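Local coordinates for transcriptional regulator, LacI family protein (Rhodococcus jostii, PDB 3K9C), which probably binds cis-regulatory DNA as a LacI-family transcription factor, with a periplasmic-binding-protein-like domain that in relatives senses small effectors, at residues D110-D119 with R143-H154. Residues are numbered along the deposited sequence; the frame is centred on the assembly and turned at random.
Sequences DVAGITLAVD and RRAGFLAAMDRH
The guanidinium of Arg143 offers its edge to Asp110: NE and NH2 both settle on OD1, with NH2 to OD1 at 3.0 Å, and they come from one face of a carboxylate turned 79° from the guanidinium plane. With CG beside the backbone N and the chain extended as far as NE, the arginine carries its guanidinium across to Asp110 at the start of helix 110-123. Shortening Arg143 to an alanine removes both nitrogens that hold OD1, and the buried Asp110 carboxylate would probably lose its countercharge. On the Phe147 ring, Met151 CG, of a selenomethionine, lies over one face, offset toward the rim, while Val118 CG2 approaches CD1 obliquely at 3.6 Å. The His154 ring takes Ala150 O in its plane, ND1 donating almost straight (174°).

Small residues let two helices come close, and Gly146 does so here: its CA comes 4.3 Å from Val111 CA, where a CB would collide with Val111 and Ile114. Ile114 CG2 fits against the backbone there, 3.5 Å from Phe147 N, and farther along Val118 CB meets Ala150 CB at 3.8 Å. Water 1 bridges Thr115 OG1 and Gly146 O, and water 2 links Asp119 OD1 to Arg153 NE.

The helix axes cross at -45°, 7.8 Å apart. Arg143 also makes a cation-pi contact with Tyr220 and hydrogen-bonds a glycerol. Both helices pack on the parallel sheet of the periplasmic-binding-protein-like domain: Ile114 touches strands 129-133 and 188-191, whereas Phe147 rests on 129-133 and 160-164.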
# COMPACT_ATOMS: atom_id res chain seq x y z
N ASP B 110 -12.49 18.73 -5.30
CA ASP B 110 -11.07 18.94 -5.59
C ASP B 110 -10.65 20.39 -5.72
O ASP B 110 -9.58 20.77 -5.23
CB ASP B 110 -10.66 18.17 -6.86
CG ASP B 110 -10.68 16.65 -6.66
OD1 ASP B 110 -10.20 16.18 -5.60
OD2 ASP B 110 -11.16 15.93 -7.56
N VAL B 111 -11.46 21.21 -6.39
CA VAL B 111 -11.14 22.63 -6.55
C VAL B 111 -11.06 23.23 -5.15
O VAL B 111 -10.08 23.87 -4.79
CB VAL B 111 -12.22 23.38 -7.37
CG1 VAL B 111 -11.98 24.89 -7.33
CG2 VAL B 111 -12.21 22.90 -8.81
N ALA B 112 -12.11 23.00 -4.36
CA ALA B 112 -12.16 23.51 -2.99
C ALA B 112 -11.00 22.99 -2.15
O ALA B 112 -10.41 23.73 -1.37
CB ALA B 112 -13.49 23.12 -2.33
N GLY B 113 -10.67 21.71 -2.32
CA GLY B 113 -9.59 21.12 -1.55
C GLY B 113 -8.24 21.77 -1.76
O GLY B 113 -7.55 22.13 -0.79
N ILE B 114 -7.85 21.94 -3.01
CA ILE B 114 -6.56 22.54 -3.30
C ILE B 114 -6.57 24.02 -2.91
O ILE B 114 -5.54 24.56 -2.50
CB ILE B 114 -6.15 22.31 -4.79
CG1 ILE B 114 -4.67 22.62 -4.97
CG2 ILE B 114 -7.00 23.15 -5.72
CD1 ILE B 114 -3.98 21.71 -5.95
N THR B 115 -7.73 24.66 -3.00
CA THR B 115 -7.83 26.07 -2.61
C THR B 115 -7.48 26.18 -1.12
O THR B 115 -6.82 27.14 -0.70
CB THR B 115 -9.25 26.65 -2.86
OG1 THR B 115 -9.60 26.49 -4.23
CG2 THR B 115 -9.29 28.13 -2.53
N LEU B 116 -7.91 25.20 -0.32
CA LEU B 116 -7.60 25.19 1.12
C LEU B 116 -6.08 25.11 1.31
O LEU B 116 -5.51 25.80 2.14
CB LEU B 116 -8.25 23.99 1.82
CG LEU B 116 -9.78 23.98 1.94
CD1 LEU B 116 -10.23 22.64 2.50
CD2 LEU B 116 -10.24 25.14 2.83
N ALA B 117 -5.45 24.23 0.53
CA ALA B 117 -4.00 24.05 0.58
C ALA B 117 -3.32 25.38 0.27
O ALA B 117 -2.43 25.82 0.99
CB ALA B 117 -3.56 22.97 -0.42
N VAL B 118 -3.74 26.03 -0.82
CA VAL B 118 -3.15 27.32 -1.21
C VAL B 118 -3.43 28.41 -0.17
O VAL B 118 -2.52 29.14 0.20
CB VAL B 118 -3.68 27.80 -2.59
CG1 VAL B 118 -3.26 29.27 -2.82
CG2 VAL B 118 -3.10 26.93 -3.70
N ASP B 119 -4.67 28.51 0.30
CA ASP B 119 -4.99 29.52 1.30
C ASP B 119 -4.10 29.34 2.53
O ASP B 119 -3.56 30.31 3.07
CB ASP B 119 -6.46 29.43 1.72
CG ASP B 119 -7.41 29.82 0.61
OD1 ASP B 119 -6.97 30.47 -0.36
OD2 ASP B 119 -8.61 29.50 0.71
N ARG B 143 -7.70 19.68 -9.67
CA ARG B 143 -6.75 20.23 -8.71
C ARG B 143 -5.79 21.18 -9.40
O ARG B 143 -5.31 22.12 -8.78
CB ARG B 143 -6.00 19.12 -7.98
CG ARG B 143 -6.86 18.42 -6.96
CD ARG B 143 -6.16 17.23 -6.33
NE ARG B 143 -7.15 16.35 -5.72
CZ ARG B 143 -6.90 15.11 -5.30
NH1 ARG B 143 -5.69 14.59 -5.43
NH2 ARG B 143 -7.88 14.39 -4.77
N ARG B 144 -5.50 20.94 -10.67
CA ARG B 144 -4.60 21.83 -11.40
C ARG B 144 -5.31 23.17 -11.63
O ARG B 144 -4.74 24.23 -11.37
CB ARG B 144 -4.18 21.20 -12.73
CG ARG B 144 -3.20 22.06 -13.53
CD ARG B 144 -2.95 21.48 -14.91
NE ARG B 144 -2.37 22.49 -15.79
CZ ARG B 144 -1.08 22.63 -16.06
NH1 ARG B 144 -0.20 21.79 -15.51
NH2 ARG B 144 -0.66 23.61 -16.85
N ALA B 145 -6.55 23.13 -12.12
CA ALA B 145 -7.30 24.36 -12.36
C ALA B 145 -7.57 25.06 -11.03
O ALA B 145 -7.44 26.27 -10.91
CB ALA B 145 -8.61 24.03 -13.04
N GLY B 146 -7.94 24.29 -10.02
CA GLY B 146 -8.18 24.88 -8.73
C GLY B 146 -6.94 25.57 -8.19
O GLY B 146 -7.03 26.64 -7.60
N PHE B 147 -5.77 24.95 -8.40
CA PHE B 147 -4.51 25.52 -7.92
C PHE B 147 -4.19 26.86 -8.58
O PHE B 147 -3.82 27.83 -7.92
CB PHE B 147 -3.33 24.57 -8.18
CG PHE B 147 -1.99 25.15 -7.82
CD1 PHE B 147 -1.61 25.27 -6.49
CD2 PHE B 147 -1.14 25.63 -8.81
CE1 PHE B 147 -0.40 25.88 -6.15
CE2 PHE B 147 0.07 26.24 -8.48
CZ PHE B 147 0.44 26.37 -7.15
N LEU B 148 -4.31 26.90 -9.90
CA LEU B 148 -4.04 28.11 -10.66
C LEU B 148 -5.04 29.21 -10.31
O LEU B 148 -4.68 30.38 -10.20
CB LEU B 148 -4.08 27.80 -12.16
CG LEU B 148 -2.94 26.91 -12.65
CD1 LEU B 148 -3.18 26.45 -14.09
CD2 LEU B 148 -1.64 27.67 -12.54
N ALA B 149 -6.30 28.83 -10.12
CA ALA B 149 -7.33 29.80 -9.77
C ALA B 149 -7.04 30.42 -8.41
O ALA B 149 -7.09 31.64 -8.25
CB ALA B 149 -8.70 29.14 -9.76
N ALA B 150 -6.74 29.57 -7.43
CA ALA B 150 -6.45 30.05 -6.10
C ALA B 150 -5.22 30.95 -6.09
O ALA B 150 -5.18 31.96 -5.40
CB ALA B 150 -6.25 28.88 -5.14
N MSE B 151 -4.19 30.59 -6.86
CA MSE B 151 -2.99 31.43 -6.88
C MSE B 151 -3.33 32.81 -7.46
O MSE B 151 -2.85 33.84 -6.99
CB MSE B 151 -1.87 30.77 -7.70
CG MSE B 151 -1.20 29.56 -7.03
SE MSE B 151 -0.30 30.07 -5.39
CE MSE B 151 1.36 30.78 -6.14
N ASP B 152 -4.19 32.81 -8.48
CA ASP B 152 -4.59 34.04 -9.14
C ASP B 152 -5.40 34.92 -8.19
O ASP B 152 -5.27 36.15 -8.20
CB ASP B 152 -5.41 33.70 -10.39
CG ASP B 152 -5.68 34.92 -11.26
OD1 ASP B 152 -4.83 35.84 -11.32
OD2 ASP B 152 -6.74 34.94 -11.91
N ARG B 153 -6.22 34.30 -7.35
CA ARG B 153 -7.04 35.03 -6.38
C ARG B 153 -6.17 35.77 -5.38
O ARG B 153 -6.57 36.80 -4.83
CB ARG B 153 -7.97 34.07 -5.63
CG ARG B 153 -9.44 34.47 -5.70
CD ARG B 153 -10.28 33.73 -4.66
NE ARG B 153 -10.18 32.27 -4.79
CZ ARG B 153 -10.56 31.58 -5.86
NH1 ARG B 153 -11.06 32.21 -6.92
NH2 ARG B 153 -10.43 30.26 -5.87
N HIS B 154 -4.97 35.24 -5.12
CA HIS B 154 -4.05 35.87 -4.18
C HIS B 154 -3.06 36.80 -4.88
O HIS B 154 -2.14 37.31 -4.24
CB HIS B 154 -3.26 34.83 -3.38
CG HIS B 154 -4.06 34.14 -2.32
ND1 HIS B 154 -4.90 33.08 -2.59
CD2 HIS B 154 -4.15 34.35 -0.99
CE1 HIS B 154 -5.47 32.67 -1.47
NE2 HIS B 154 -5.03 33.43 -0.48
O HOH W 1 -9.56 27.91 -6.55
O HOH W 2 -8.59 31.68 -2.54